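PDB 6M9M: AlkD2 from Streptococcus mutans, which is of unknown function but binds inosine-5'-monophosphate and belongs to the HEAT-like repeat family of DNA glycosylases, some of whose members remove alkylated bases from DNA. Local coordinates for residues A[4-9]-A[43-48]; A[11-16]-A[24-29]; A[148-153]-A[166-171]; A[160-165]-A[190-195]. All blocks are in the same frame, centred on the assembly; numbering follows the deposited sequence.

Contact 1 of 4, residues A[4-9]-A[43-48]; sequences QYVARL and AFLAYQ
Val-6 of helix 2-13 meets Leu-45 and Ala-46 of helix 36-47 in a small apolar contact within the HEAT-like repeat fold, an all-helical solenoid in which neighbouring helices pack through their side chains. The two backbones come close together here, with CA of Val-6 and CA of Ala-46 only 6.0 Å apart. The small side chain of Ala-46 is consistent with so close an approach.

One methyl of Val-6 does the touching. With CG1 anti to the backbone N (chi1 172°), CG2 stands anti to the carbonyl carbon, and this branch reaches across to the second helix. Leu-45 comes in at a slant to it, presenting its CD2 branch and the CG behind; CG2 of Val-6 is 4.1 Å from CG of Leu-45. The same valine methyl also meets Ala-46, with CG2 of Val-6 4.2 Å from CA of Ala-46 and near its CB. The contact is purely van der Waals, and no hydrogen bond crosses between the two segments.

Further contacts extend this packing. Val-6 also touches Leu-42, one turn earlier on helix 36-47, while Ala-46 packs on Ala-58 and Leu-9 on Tyr-57, both of helix 52-65. Within helix 2-13, CG of Leu-9 lies over one face of the Tyr-5 ring, toward its rim, and the hydroxyl of that tyrosine is hydrogen-bonded to Asp-30. Across the interface, the shortest approach is from CG2 of Val-6 to CD2 of Leu-45, 3.9 Å.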
loop_
_atom_site.group_PDB
_atom_site.type_symbol
_atom_site.label_atom_id
_atom_site.label_comp_id
_atom_site.label_asym_id
_atom_site.label_seq_id
_atom_site.Cartn_x
_atom_site.Cartn_y
_atom_site.Cartn_z
ATOM N N GLN A 4 1.448 -28.950 5.909
ATOM C CA GLN A 4 1.555 -29.002 7.361
ATOM C C GLN A 4 1.989 -27.654 7.917
ATOM O O GLN A 4 1.497 -27.214 8.964
ATOM C CB GLN A 4 2.549 -30.092 7.770
ATOM C CG GLN A 4 2.051 -31.502 7.519
ATOM C CD GLN A 4 3.148 -32.542 7.662
ATOM O OE1 GLN A 4 4.297 -32.217 7.967
ATOM N NE2 GLN A 4 2.797 -33.802 7.439
ATOM N N TYR A 5 2.905 -26.975 7.226
ATOM C CA TYR A 5 3.373 -25.699 7.739
ATOM C C TYR A 5 2.261 -24.659 7.702
ATOM O O TYR A 5 2.092 -23.898 8.660
ATOM C CB TYR A 5 4.604 -25.229 6.974
ATOM C CG TYR A 5 5.229 -24.022 7.609
ATOM C CD1 TYR A 5 5.769 -24.093 8.887
ATOM C CD2 TYR A 5 5.269 -22.806 6.947
ATOM C CE1 TYR A 5 6.336 -22.992 9.481
ATOM C CE2 TYR A 5 5.835 -21.699 7.531
ATOM C CZ TYR A 5 6.366 -21.796 8.799
ATOM O OH TYR A 5 6.926 -20.690 9.383
ATOM N N VAL A 6 1.478 -24.620 6.615
ATOM C CA VAL A 6 0.331 -23.714 6.565
ATOM C C VAL A 6 -0.633 -24.019 7.701
ATOM O O VAL A 6 -1.191 -23.103 8.315
ATOM C CB VAL A 6 -0.348 -23.757 5.185
ATOM C CG1 VAL A 6 -1.653 -22.968 5.190
ATOM C CG2 VAL A 6 0.577 -23.176 4.127
ATOM N N ALA A 7 -0.836 -25.305 8.014
ATOM C CA ALA A 7 -1.708 -25.667 9.129
ATOM C C ALA A 7 -1.157 -25.149 10.457
ATOM O O ALA A 7 -1.922 -24.687 11.314
ATOM C CB ALA A 7 -1.935 -27.180 9.166
ATOM N N ARG A 8 0.165 -25.182 10.639
ATOM C CA ARG A 8 0.745 -24.624 11.856
ATOM C C ARG A 8 0.553 -23.112 11.927
ATOM O O ARG A 8 0.246 -22.573 12.995
ATOM C CB ARG A 8 2.228 -24.983 11.966
ATOM C CG ARG A 8 2.495 -26.439 12.316
ATOM C CD ARG A 8 3.867 -26.613 12.955
ATOM N NE ARG A 8 4.085 -27.983 13.411
ATOM C CZ ARG A 8 5.143 -28.384 14.110
ATOM N NH1 ARG A 8 6.090 -27.517 14.446
ATOM N NH2 ARG A 8 5.252 -29.653 14.477
ATOM N N LEU A 9 0.744 -22.405 10.804
ATOM C CA LEU A 9 0.499 -20.967 10.780
ATOM C C LEU A 9 -0.945 -20.650 11.153
ATOM O O LEU A 9 -1.214 -19.675 11.859
ATOM C CB LEU A 9 0.829 -20.414 9.393
ATOM C CG LEU A 9 2.287 -20.559 8.950
ATOM C CD1 LEU A 9 2.408 -20.108 7.486
ATOM C CD2 LEU A 9 3.205 -19.748 9.818
ATOM N N ALA A 43 4.002 -18.977 -0.397
ATOM C CA ALA A 43 3.172 -17.784 -0.340
ATOM C C ALA A 43 1.832 -18.006 -1.036
ATOM O O ALA A 43 0.782 -17.613 -0.518
ATOM C CB ALA A 43 3.925 -16.608 -0.966
ATOM N N PHE A 44 1.842 -18.605 -2.232
ATOM C CA PHE A 44 0.578 -18.852 -2.918
ATOM C C PHE A 44 -0.302 -19.815 -2.132
ATOM O O PHE A 44 -1.524 -19.636 -2.067
ATOM C CB PHE A 44 0.810 -19.360 -4.338
ATOM C CG PHE A 44 1.292 -18.300 -5.293
ATOM C CD1 PHE A 44 0.545 -17.171 -5.534
ATOM C CD2 PHE A 44 2.490 -18.446 -5.965
ATOM C CE1 PHE A 44 0.979 -16.204 -6.410
ATOM C CE2 PHE A 44 2.925 -17.483 -6.855
ATOM C CZ PHE A 44 2.154 -16.365 -7.081
ATOM N N LEU A 45 0.296 -20.845 -1.530
ATOM C CA LEU A 45 -0.510 -21.781 -0.752
ATOM C C LEU A 45 -1.083 -21.105 0.485
ATOM O O LEU A 45 -2.265 -21.278 0.806
ATOM C CB LEU A 45 0.307 -23.012 -0.369
ATOM C CG LEU A 45 -0.516 -24.141 0.259
ATOM C CD1 LEU A 45 -1.552 -24.708 -0.706
ATOM C CD2 LEU A 45 0.438 -25.230 0.758
ATOM N N ALA A 46 -0.273 -20.308 1.178
ATOM C CA ALA A 46 -0.762 -19.619 2.365
ATOM C C ALA A 46 -1.858 -18.614 2.017
ATOM O O ALA A 46 -2.795 -18.418 2.799
ATOM C CB ALA A 46 0.395 -18.935 3.089
ATOM N N TYR A 47 -1.757 -17.957 0.856
ATOM C CA TYR A 47 -2.750 -16.959 0.475
ATOM C C TYR A 47 -4.117 -17.590 0.223
ATOM O O TYR A 47 -5.131 -16.891 0.298
ATOM C CB TYR A 47 -2.261 -16.091 -0.714
ATOM C CG TYR A 47 -3.236 -14.949 -0.938
ATOM C CD1 TYR A 47 -3.329 -13.915 -0.012
ATOM C CD2 TYR A 47 -4.122 -14.953 -2.004
ATOM C CE1 TYR A 47 -4.271 -12.921 -0.143
ATOM C CE2 TYR A 47 -5.054 -13.937 -2.149
ATOM C CZ TYR A 47 -5.143 -12.943 -1.202
ATOM O OH TYR A 47 -6.090 -11.956 -1.338
ATOM N N GLN A 48 -4.178 -18.894 -0.020
ATOM C CA GLN A 48 -5.467 -19.550 -0.155
ATOM C C GLN A 48 -6.130 -19.884 1.173
ATOM O O GLN A 48 -7.282 -20.331 1.175
ATOM C CB GLN A 48 -5.325 -20.814 -0.976
ATOM C CG GLN A 48 -5.156 -20.509 -2.444
ATOM C CD GLN A 48 -6.193 -19.503 -2.945
ATOM O OE1 GLN A 48 -7.401 -19.748 -2.841
ATOM N NE2 GLN A 48 -5.720 -18.351 -3.451
#

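Contact 2 of 4, residues A[11-16]-A[24-29]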
loop_
_atom_site.group_PDB
_atom_site.type_symbol
_atom_site.label_atom_id
_atom_site.label_comp_id
_atom_site.label_asym_id
_atom_site.label_seq_id
_atom_site.Cartn_x
_atom_site.Cartn_y
_atom_site.Cartn_z
ATOM N N LYS A 11 -2.933 -22.385 13.116
ATOM C CA LYS A 11 -3.060 -22.537 14.561
ATOM C C LYS A 11 -2.407 -21.372 15.292
ATOM O O LYS A 11 -2.965 -20.841 16.260
ATOM C CB LYS A 11 -2.428 -23.855 14.992
ATOM C CG LYS A 11 -2.710 -24.216 16.434
ATOM C CD LYS A 11 -2.137 -25.582 16.785
ATOM C CE LYS A 11 -0.722 -25.484 17.339
ATOM N NZ LYS A 11 -0.711 -25.005 18.751
ATOM N N ASP A 12 -1.225 -20.956 14.839
ATOM C CA ASP A 12 -0.491 -19.904 15.532
ATOM C C ASP A 12 -1.202 -18.549 15.437
ATOM O O ASP A 12 -1.151 -17.754 16.384
ATOM C CB ASP A 12 0.917 -19.784 14.937
ATOM C CG ASP A 12 1.799 -21.000 15.207
ATOM O OD1 ASP A 12 1.458 -21.847 16.067
ATOM O OD2 ASP A 12 2.872 -21.089 14.557
ATOM N N PHE A 13 -1.854 -18.247 14.305
ATOM C CA PHE A 13 -2.297 -16.888 14.035
ATOM C C PHE A 13 -3.804 -16.650 14.116
ATOM O O PHE A 13 -4.225 -15.485 14.129
ATOM C CB PHE A 13 -1.879 -16.456 12.617
ATOM C CG PHE A 13 -0.388 -16.346 12.385
ATOM C CD1 PHE A 13 0.501 -16.164 13.426
ATOM C CD2 PHE A 13 0.113 -16.398 11.093
ATOM C CE1 PHE A 13 1.863 -16.051 13.181
ATOM C CE2 PHE A 13 1.475 -16.288 10.845
ATOM C CZ PHE A 13 2.348 -16.114 11.894
ATOM N N SER A 14 -4.634 -17.689 14.124
ATOM C CA SER A 14 -6.058 -17.462 13.877
ATOM C C SER A 14 -6.774 -16.731 15.009
ATOM O O SER A 14 -7.894 -16.242 14.797
ATOM C CB SER A 14 -6.779 -18.776 13.581
ATOM O OG SER A 14 -6.895 -19.559 14.747
ATOM N N LEU A 15 -6.185 -16.657 16.199
ATOM C CA LEU A 15 -6.820 -15.989 17.331
ATOM C C LEU A 15 -6.312 -14.565 17.554
ATOM O O LEU A 15 -6.811 -13.878 18.452
ATOM C CB LEU A 15 -6.645 -16.816 18.612
ATOM C CG LEU A 15 -7.232 -18.229 18.608
ATOM C CD1 LEU A 15 -6.956 -18.944 19.934
ATOM C CD2 LEU A 15 -8.732 -18.212 18.332
ATOM N N ILE A 16 -5.345 -14.104 16.759
ATOM C CA ILE A 16 -4.839 -12.741 16.894
ATOM C C ILE A 16 -5.905 -11.783 16.383
ATOM O O ILE A 16 -6.342 -11.879 15.231
ATOM C CB ILE A 16 -3.529 -12.568 16.114
ATOM C CG1 ILE A 16 -2.455 -13.531 16.625
ATOM C CG2 ILE A 16 -3.045 -11.144 16.231
ATOM C CD1 ILE A 16 -1.263 -13.631 15.732
ATOM N N GLU A 24 4.199 -10.403 10.185
ATOM C CA GLU A 24 5.318 -9.803 9.477
ATOM C C GLU A 24 6.633 -10.459 9.863
ATOM O O GLU A 24 7.443 -10.802 8.997
ATOM C CB GLU A 24 5.358 -8.307 9.795
ATOM C CG GLU A 24 6.418 -7.560 9.017
ATOM C CD GLU A 24 6.516 -6.105 9.411
ATOM O OE1 GLU A 24 6.188 -5.778 10.578
ATOM O OE2 GLU A 24 6.940 -5.294 8.559
ATOM N N GLN A 25 6.884 -10.619 11.164
ATOM C CA GLN A 25 8.165 -11.178 11.580
ATOM C C GLN A 25 8.317 -12.628 11.133
ATOM O O GLN A 25 9.405 -13.039 10.720
ATOM C CB GLN A 25 8.347 -11.041 13.090
ATOM C CG GLN A 25 9.716 -11.508 13.572
ATOM C CD GLN A 25 10.869 -10.828 12.838
ATOM O OE1 GLN A 25 11.026 -9.607 12.897
ATOM N NE2 GLN A 25 11.672 -11.621 12.130
ATOM N N ARG A 26 7.240 -13.415 11.186
ATOM C CA ARG A 26 7.332 -14.790 10.702
ATOM C C ARG A 26 7.631 -14.820 9.206
ATOM O O ARG A 26 8.473 -15.601 8.750
ATOM C CB ARG A 26 6.031 -15.529 11.004
ATOM C CG ARG A 26 6.129 -17.039 10.875
ATOM C CD ARG A 26 6.847 -17.692 12.076
ATOM N NE ARG A 26 6.594 -19.126 12.070
ATOM C CZ ARG A 26 5.579 -19.720 12.688
ATOM N NH1 ARG A 26 4.719 -19.014 13.410
ATOM N NH2 ARG A 26 5.442 -21.036 12.599
ATOM N N ALA A 27 6.956 -13.974 8.422
ATOM C CA ALA A 27 7.231 -13.910 6.994
ATOM C C ALA A 27 8.678 -13.507 6.722
ATOM O O ALA A 27 9.342 -14.093 5.854
ATOM C CB ALA A 27 6.266 -12.929 6.329
ATOM N N LEU A 28 9.188 -12.499 7.435
ATOM C CA LEU A 28 10.566 -12.072 7.213
ATOM C C LEU A 28 11.540 -13.210 7.491
ATOM O O LEU A 28 12.464 -13.451 6.710
ATOM C CB LEU A 28 10.884 -10.851 8.063
ATOM C CG LEU A 28 12.265 -10.235 7.793
ATOM C CD1 LEU A 28 12.496 -9.924 6.315
ATOM C CD2 LEU A 28 12.376 -8.970 8.621
ATOM N N THR A 29 11.361 -13.911 8.617
ATOM C CA THR A 29 12.218 -15.042 8.949
ATOM C C THR A 29 12.180 -16.105 7.863
ATOM O O THR A 29 13.223 -16.608 7.429
ATOM C CB THR A 29 11.774 -15.642 10.283
ATOM O OG1 THR A 29 11.961 -14.671 11.318
ATOM C CG2 THR A 29 12.577 -16.897 10.616
#
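Arg-26 contributes about half of the buried surface, laying its aliphatic part against Phe-13 and its guanidinium against Asp-12. Both end nitrogens of the arginine converge on one carboxylate oxygen. NH1 of Arg-26 is 3.0 Å from OD2 of Asp-12, with an N-H...O angle of 156°. NH2 of Arg-26 is 3.2 Å from the same OD2 of Asp-12, and its bond is more bent, at 142°. The grip is end-on, through NH1 and NH2, and the oxygen lies in the guanidinium plane. Seen from the acid, NH2 arrives nearly along the C-O direction, whereas NH1 comes from the anti side and out of the carboxylate plane. This salt bridge thus differs from the paired arrangement in which each nitrogen takes its own oxygen.

The contact joins helix 2-13 to helix 21-32, consecutive helices at the N-terminal end of the HEAT-like repeat array. Their backbones stay well apart here, CA of Phe-13 and CA of Arg-26 being 10.4 Å from each other, and long side chains span the interval. Arg-26 starts with CG anti to its backbone N and then bends at chi2 (77°), a course that carries the chain past the phenylalanine ring to the acid.

Phe-13 offers its edge: CZ lies 3.8 Å from CB of Arg-26, which is close to the ring plane, and 4.0 Å from CG of Arg-26. The ring also packs on Glu-23 of helix 21-32 and on Gln-53 of helix 52-65. The remaining guanidinium nitrogen, NE of Arg-26, makes a weak hydrogen bond with the hydroxyl of Tyr-5.

Contact 3 of 4, residues A[148-153]-A[166-171]; sequences RRIADL and GNALRD
Ile-150 overlaps Leu-169 and Ala-168 with both of its branches. Its CG2 methyl presses against the branch point of the leucine, 3.7 Å from CG of Leu-169, and CD2 of the leucine also touches this methyl, at 3.9 Å from CG2 of Ile-150. The two side chains run past each other in opposite directions, and the tip of Leu-169 comes nearer to helix 143-151 than its first bond would suggest. CG1 of Ile-150, placed anti to the carbonyl carbon (chi1 -64°), directs the longer branch to Ala-168, where CD1 of Ile-150 lies 4.0 Å from CB of Ala-168. The CG2 branch of Ile-150 is also near, 4.1 Å from CB of Ala-168. CD1 of Leu-169 comes to 4.5 Å from CA of Ala-151.

All four residues are buried in apolar helix-on-helix packing of the HEAT-like repeat fold. Charged groups lie round it: Arg-149 forms salt bridges with Asp-112 and Glu-145, and Asp-171 pairs with Arg-131. Ile-150 also packs on Trp-133, and Leu-169 on Trp-187. The contact thus joins helix 143-151 to helix 159-175 between helix 108-115, touched by Arg-149, and helix 192-201, touched by Leu-169.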
loop_
_atom_site.group_PDB
_atom_site.type_symbol
_atom_site.label_atom_id
_atom_site.label_comp_id
_atom_site.label_asym_id
_atom_site.label_seq_id
_atom_site.Cartn_x
_atom_site.Cartn_y
_atom_site.Cartn_z
ATOM N N ARG A 148 1.805 15.886 -6.861
ATOM C CA ARG A 148 1.095 15.816 -8.136
ATOM C C ARG A 148 0.421 14.461 -8.310
ATOM O O ARG A 148 -0.729 14.374 -8.764
ATOM C CB ARG A 148 2.050 16.079 -9.307
ATOM C CG ARG A 148 1.378 15.996 -10.672
ATOM C CD ARG A 148 2.359 16.104 -11.827
ATOM N NE ARG A 148 3.023 14.835 -12.124
ATOM C CZ ARG A 148 4.306 14.569 -11.878
ATOM N NH1 ARG A 148 5.095 15.480 -11.326
ATOM N NH2 ARG A 148 4.803 13.383 -12.197
ATOM N N ARG A 149 1.126 13.389 -7.957
ATOM C CA ARG A 149 0.592 12.048 -8.152
ATOM C C ARG A 149 -0.611 11.797 -7.255
ATOM O O ARG A 149 -1.594 11.193 -7.687
ATOM C CB ARG A 149 1.676 11.009 -7.863
ATOM C CG ARG A 149 2.658 10.857 -9.001
ATOM C CD ARG A 149 3.759 9.830 -8.664
ATOM N NE ARG A 149 4.455 9.456 -9.880
ATOM C CZ ARG A 149 5.445 10.156 -10.419
ATOM N NH1 ARG A 149 5.914 11.234 -9.796
ATOM N NH2 ARG A 149 5.965 9.761 -11.573
ATOM N N ILE A 150 -0.538 12.243 -6.005
ATOM C CA ILE A 150 -1.634 12.043 -5.069
ATOM C C ILE A 150 -2.831 12.891 -5.479
ATOM O O ILE A 150 -3.980 12.421 -5.515
ATOM C CB ILE A 150 -1.174 12.379 -3.640
ATOM C CG1 ILE A 150 -0.076 11.435 -3.171
ATOM C CG2 ILE A 150 -2.362 12.324 -2.684
ATOM C CD1 ILE A 150 0.768 12.007 -2.028
ATOM N N ALA A 151 -2.581 14.165 -5.804
ATOM C CA ALA A 151 -3.669 15.091 -6.119
ATOM C C ALA A 151 -4.415 14.681 -7.382
ATOM O O ALA A 151 -5.591 15.032 -7.529
ATOM C CB ALA A 151 -3.116 16.513 -6.251
ATOM N N ASP A 152 -3.772 13.921 -8.280
ATOM C CA ASP A 152 -4.465 13.421 -9.452
ATOM C C ASP A 152 -5.655 12.536 -9.098
ATOM O O ASP A 152 -6.534 12.327 -9.942
ATOM C CB ASP A 152 -3.540 12.585 -10.341
ATOM C CG ASP A 152 -2.544 13.405 -11.131
ATOM O OD1 ASP A 152 -2.825 14.582 -11.424
ATOM O OD2 ASP A 152 -1.484 12.833 -11.500
ATOM N N LEU A 153 -5.680 11.961 -7.894
ATOM C CA LEU A 153 -6.760 11.094 -7.458
ATOM C C LEU A 153 -7.807 11.818 -6.619
ATOM O O LEU A 153 -8.665 11.166 -6.007
ATOM C CB LEU A 153 -6.206 9.871 -6.724
ATOM C CG LEU A 153 -5.667 8.735 -7.596
ATOM C CD1 LEU A 153 -4.458 9.130 -8.410
ATOM C CD2 LEU A 153 -5.357 7.522 -6.731
ATOM N N GLY A 166 -6.656 12.368 0.647
ATOM C CA GLY A 166 -6.684 13.573 1.447
ATOM C C GLY A 166 -5.719 13.530 2.614
ATOM O O GLY A 166 -5.048 14.518 2.914
ATOM N N ASN A 167 -5.642 12.389 3.296
ATOM C CA ASN A 167 -4.712 12.267 4.412
ATOM C C ASN A 167 -3.262 12.211 3.959
ATOM O O ASN A 167 -2.383 12.684 4.690
ATOM C CB ASN A 167 -5.101 11.069 5.263
ATOM C CG ASN A 167 -6.316 11.358 6.127
ATOM O OD1 ASN A 167 -6.396 12.397 6.765
ATOM N ND2 ASN A 167 -7.285 10.469 6.102
ATOM N N ALA A 168 -2.987 11.668 2.764
ATOM C CA ALA A 168 -1.619 11.680 2.253
ATOM C C ALA A 168 -1.148 13.102 1.961
ATOM O O ALA A 168 0.016 13.443 2.219
ATOM C CB ALA A 168 -1.506 10.786 1.022
ATOM N N LEU A 169 -2.040 13.951 1.445
ATOM C CA LEU A 169 -1.700 15.356 1.256
ATOM C C LEU A 169 -1.589 16.074 2.599
ATOM O O LEU A 169 -0.727 16.943 2.770
ATOM C CB LEU A 169 -2.736 16.035 0.361
ATOM C CG LEU A 169 -2.770 15.594 -1.100
ATOM C CD1 LEU A 169 -4.003 16.151 -1.793
ATOM C CD2 LEU A 169 -1.519 16.021 -1.856
ATOM N N ARG A 170 -2.462 15.732 3.554
ATOM C CA ARG A 170 -2.381 16.290 4.903
ATOM C C ARG A 170 -1.029 15.995 5.537
ATOM O O ARG A 170 -0.418 16.889 6.142
ATOM C CB ARG A 170 -3.517 15.711 5.740
ATOM C CG ARG A 170 -3.764 16.357 7.086
ATOM C CD ARG A 170 -4.814 15.552 7.828
ATOM N NE ARG A 170 -5.265 16.036 9.130
ATOM C CZ ARG A 170 -6.422 16.662 9.352
ATOM N NH1 ARG A 170 -6.753 16.982 10.587
ATOM N NH2 ARG A 170 -7.226 16.986 8.349
ATOM N N ASP A 171 -0.529 14.758 5.384
ATOM C CA ASP A 171 0.799 14.430 5.893
ATOM C C ASP A 171 1.837 15.413 5.343
ATOM O O ASP A 171 2.676 15.962 6.077
ATOM C CB ASP A 171 1.279 13.058 5.387
ATOM C CG ASP A 171 0.457 11.857 5.840
ATOM O OD1 ASP A 171 -0.151 11.834 6.925
ATOM O OD2 ASP A 171 0.535 10.845 5.085
#

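Contact 4 of 4, residues A[160-165]-A[190-195]; sequences YVRKSV and ESKEIN
Arg-162 turns one face of its guanidinium to the aliphatic part of Glu-193. CG of the glutamate lies over that face toward its rim, 3.5 Å from NH1 of Arg-162, while CD of Arg-162 packs 3.6 Å from CB of Glu-193. A bend at chi3 (-58°) in the arginine brings the flat group alongside the start of helix 192-201. Although the charges are opposite, no salt bridge forms: OE2 of Glu-193 is 4.5 Å from NH1 of Arg-162 and well out of the guanidinium plane. The charge proximity may still be favourable, and it may offset the like charge of Lys-192, whose NZ is 4.6 Å from NH2 of Arg-162.

Two nitrogens of Arg-162 are hydrogen-bonded elsewhere, NE to OE1 of Gln-196 and NH1 to the carbonyl of Asp-156. Two residues before Glu-193, Ser-191 is the N-cap of helix 192-201: its OG accepts from N of Ile-194 at 2.9 Å and is also hydrogen-bonded to Glu-155. In addition, O of Ser-191 receives both N and ND2 of Asn-195, from opposite faces of its plane. The helix so capped packs against helix 159-175 in the helix-on-helix manner of HEAT-like repeats.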
loop_
_atom_site.group_PDB
_atom_site.type_symbol
_atom_site.label_atom_id
_atom_site.label_comp_id
_atom_site.label_asym_id
_atom_site.label_seq_id
_atom_site.Cartn_x
_atom_site.Cartn_y
_atom_site.Cartn_z
ATOM N N TYR A 160 -12.996 5.247 -0.012
ATOM C CA TYR A 160 -11.830 4.626 0.603
ATOM C C TYR A 160 -10.553 5.210 0.029
ATOM O O TYR A 160 -9.629 5.559 0.765
ATOM C CB TYR A 160 -11.938 3.121 0.335
ATOM C CG TYR A 160 -10.883 2.189 0.922
ATOM C CD1 TYR A 160 -10.736 2.042 2.293
ATOM C CD2 TYR A 160 -10.134 1.358 0.096
ATOM C CE1 TYR A 160 -9.818 1.130 2.827
ATOM C CE2 TYR A 160 -9.237 0.453 0.611
ATOM C CZ TYR A 160 -9.075 0.339 1.973
ATOM O OH TYR A 160 -8.175 -0.604 2.454
ATOM N N VAL A 161 -10.487 5.323 -1.294
ATOM C CA VAL A 161 -9.347 5.967 -1.933
ATOM C C VAL A 161 -9.242 7.424 -1.494
ATOM O O VAL A 161 -8.162 7.903 -1.132
ATOM C CB VAL A 161 -9.430 5.834 -3.463
ATOM C CG1 VAL A 161 -8.291 6.621 -4.119
ATOM C CG2 VAL A 161 -9.348 4.366 -3.890
ATOM N N ARG A 162 -10.355 8.165 -1.557
ATOM C CA ARG A 162 -10.298 9.602 -1.292
ATOM C C ARG A 162 -9.805 9.915 0.115
ATOM O O ARG A 162 -9.110 10.912 0.320
ATOM C CB ARG A 162 -11.650 10.268 -1.531
ATOM C CG ARG A 162 -12.103 10.275 -2.974
ATOM C CD ARG A 162 -13.271 11.212 -3.210
ATOM N NE ARG A 162 -14.444 10.921 -2.388
ATOM C CZ ARG A 162 -15.403 10.048 -2.688
ATOM N NH1 ARG A 162 -15.346 9.330 -3.797
ATOM N NH2 ARG A 162 -16.441 9.894 -1.871
ATOM N N LYS A 163 -10.166 9.091 1.105
ATOM C CA LYS A 163 -9.671 9.334 2.457
ATOM C C LYS A 163 -8.159 9.193 2.509
ATOM O O LYS A 163 -7.474 9.995 3.151
ATOM C CB LYS A 163 -10.346 8.384 3.438
ATOM C CG LYS A 163 -11.812 8.730 3.662
ATOM C CD LYS A 163 -12.474 7.801 4.651
ATOM C CE LYS A 163 -13.857 8.306 5.027
ATOM N NZ LYS A 163 -14.542 7.397 5.979
ATOM N N SER A 164 -7.611 8.199 1.814
ATOM C CA SER A 164 -6.158 8.039 1.753
ATOM C C SER A 164 -5.497 9.196 1.006
ATOM O O SER A 164 -4.454 9.699 1.430
ATOM C CB SER A 164 -5.862 6.690 1.116
ATOM O OG SER A 164 -4.496 6.418 1.065
ATOM N N VAL A 165 -6.110 9.648 -0.081
ATOM C CA VAL A 165 -5.591 10.777 -0.852
ATOM C C VAL A 165 -5.541 12.030 0.006
ATOM O O VAL A 165 -4.514 12.709 0.084
ATOM C CB VAL A 165 -6.472 10.992 -2.099
ATOM C CG1 VAL A 165 -6.140 12.297 -2.807
ATOM C CG2 VAL A 165 -6.335 9.830 -3.059
ATOM N N GLU A 190 -15.776 21.902 -6.929
ATOM C CA GLU A 190 -17.111 21.653 -7.451
ATOM C C GLU A 190 -17.702 20.332 -6.969
ATOM O O GLU A 190 -18.808 20.312 -6.422
ATOM C CB GLU A 190 -17.003 21.698 -8.977
ATOM C CG GLU A 190 -18.279 21.736 -9.738
ATOM C CD GLU A 190 -18.028 22.081 -11.199
ATOM O OE1 GLU A 190 -17.478 21.223 -11.924
ATOM O OE2 GLU A 190 -18.346 23.218 -11.608
ATOM N N SER A 191 -17.008 19.226 -7.173
ATOM C CA SER A 191 -17.612 17.930 -6.909
ATOM C C SER A 191 -17.655 17.614 -5.413
ATOM O O SER A 191 -16.905 18.164 -4.602
ATOM C CB SER A 191 -16.860 16.810 -7.622
ATOM O OG SER A 191 -15.570 16.673 -7.077
ATOM N N LYS A 192 -18.538 16.678 -5.058
ATOM C CA LYS A 192 -18.535 16.128 -3.707
ATOM C C LYS A 192 -17.170 15.541 -3.381
ATOM O O LYS A 192 -16.626 15.744 -2.289
ATOM C CB LYS A 192 -19.623 15.049 -3.612
ATOM C CG LYS A 192 -19.661 14.283 -2.303
ATOM C CD LYS A 192 -20.570 13.056 -2.381
ATOM C CE LYS A 192 -19.929 11.940 -3.182
ATOM N NZ LYS A 192 -20.752 10.700 -3.145
ATOM N N GLU A 193 -16.599 14.825 -4.341
ATOM C CA GLU A 193 -15.332 14.134 -4.151
ATOM C C GLU A 193 -14.210 15.101 -3.812
ATOM O O GLU A 193 -13.480 14.900 -2.833
ATOM C CB GLU A 193 -15.020 13.382 -5.441
ATOM C CG GLU A 193 -15.924 12.174 -5.697
ATOM C CD GLU A 193 -17.214 12.457 -6.461
ATOM O OE1 GLU A 193 -17.635 13.634 -6.613
ATOM O OE2 GLU A 193 -17.799 11.468 -6.934
ATOM N N ILE A 194 -14.045 16.163 -4.612
ATOM C CA ILE A 194 -12.906 17.051 -4.393
ATOM C C ILE A 194 -13.054 17.802 -3.074
ATOM O O ILE A 194 -12.056 18.112 -2.407
ATOM C CB ILE A 194 -12.688 17.989 -5.599
ATOM C CG1 ILE A 194 -11.277 18.581 -5.548
ATOM C CG2 ILE A 194 -13.761 19.085 -5.639
ATOM C CD1 ILE A 194 -10.899 19.384 -6.769
ATOM N N ASN A 195 -14.286 18.118 -2.676
ATOM C CA ASN A 195 -14.487 18.817 -1.409
ATOM C C ASN A 195 -14.133 17.934 -0.227
ATOM O O ASN A 195 -13.557 18.410 0.757
ATOM C CB ASN A 195 -15.907 19.360 -1.322
ATOM C CG ASN A 195 -16.032 20.697 -1.993
ATOM O OD1 ASN A 195 -15.506 21.695 -1.511
ATOM N ND2 ASN A 195 -16.710 20.729 -3.131
#

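The four contacts form two pairs in opposite halves of an all-helical HEAT-like repeat array. Contacts 1 and 2, their centres about 11 Å apart, share helix 2-13; along the chain contact 2 is nested inside the loop that contact 1 closes, and they meet where Leu-9 packs on the Arg-26 guanidinium. Contacts 3 and 4, with centres about 10 Å apart, share helix 159-175, and their segments alternate in sequence; Leu-153 of one packs on Val-161 and Val-165 of the other. Centres of different pairs lie about 32 to 38 Å apart, on opposite sides of the chain's centre. Within these contacts each half is held by helices close together in sequence, as expected of a solenoid.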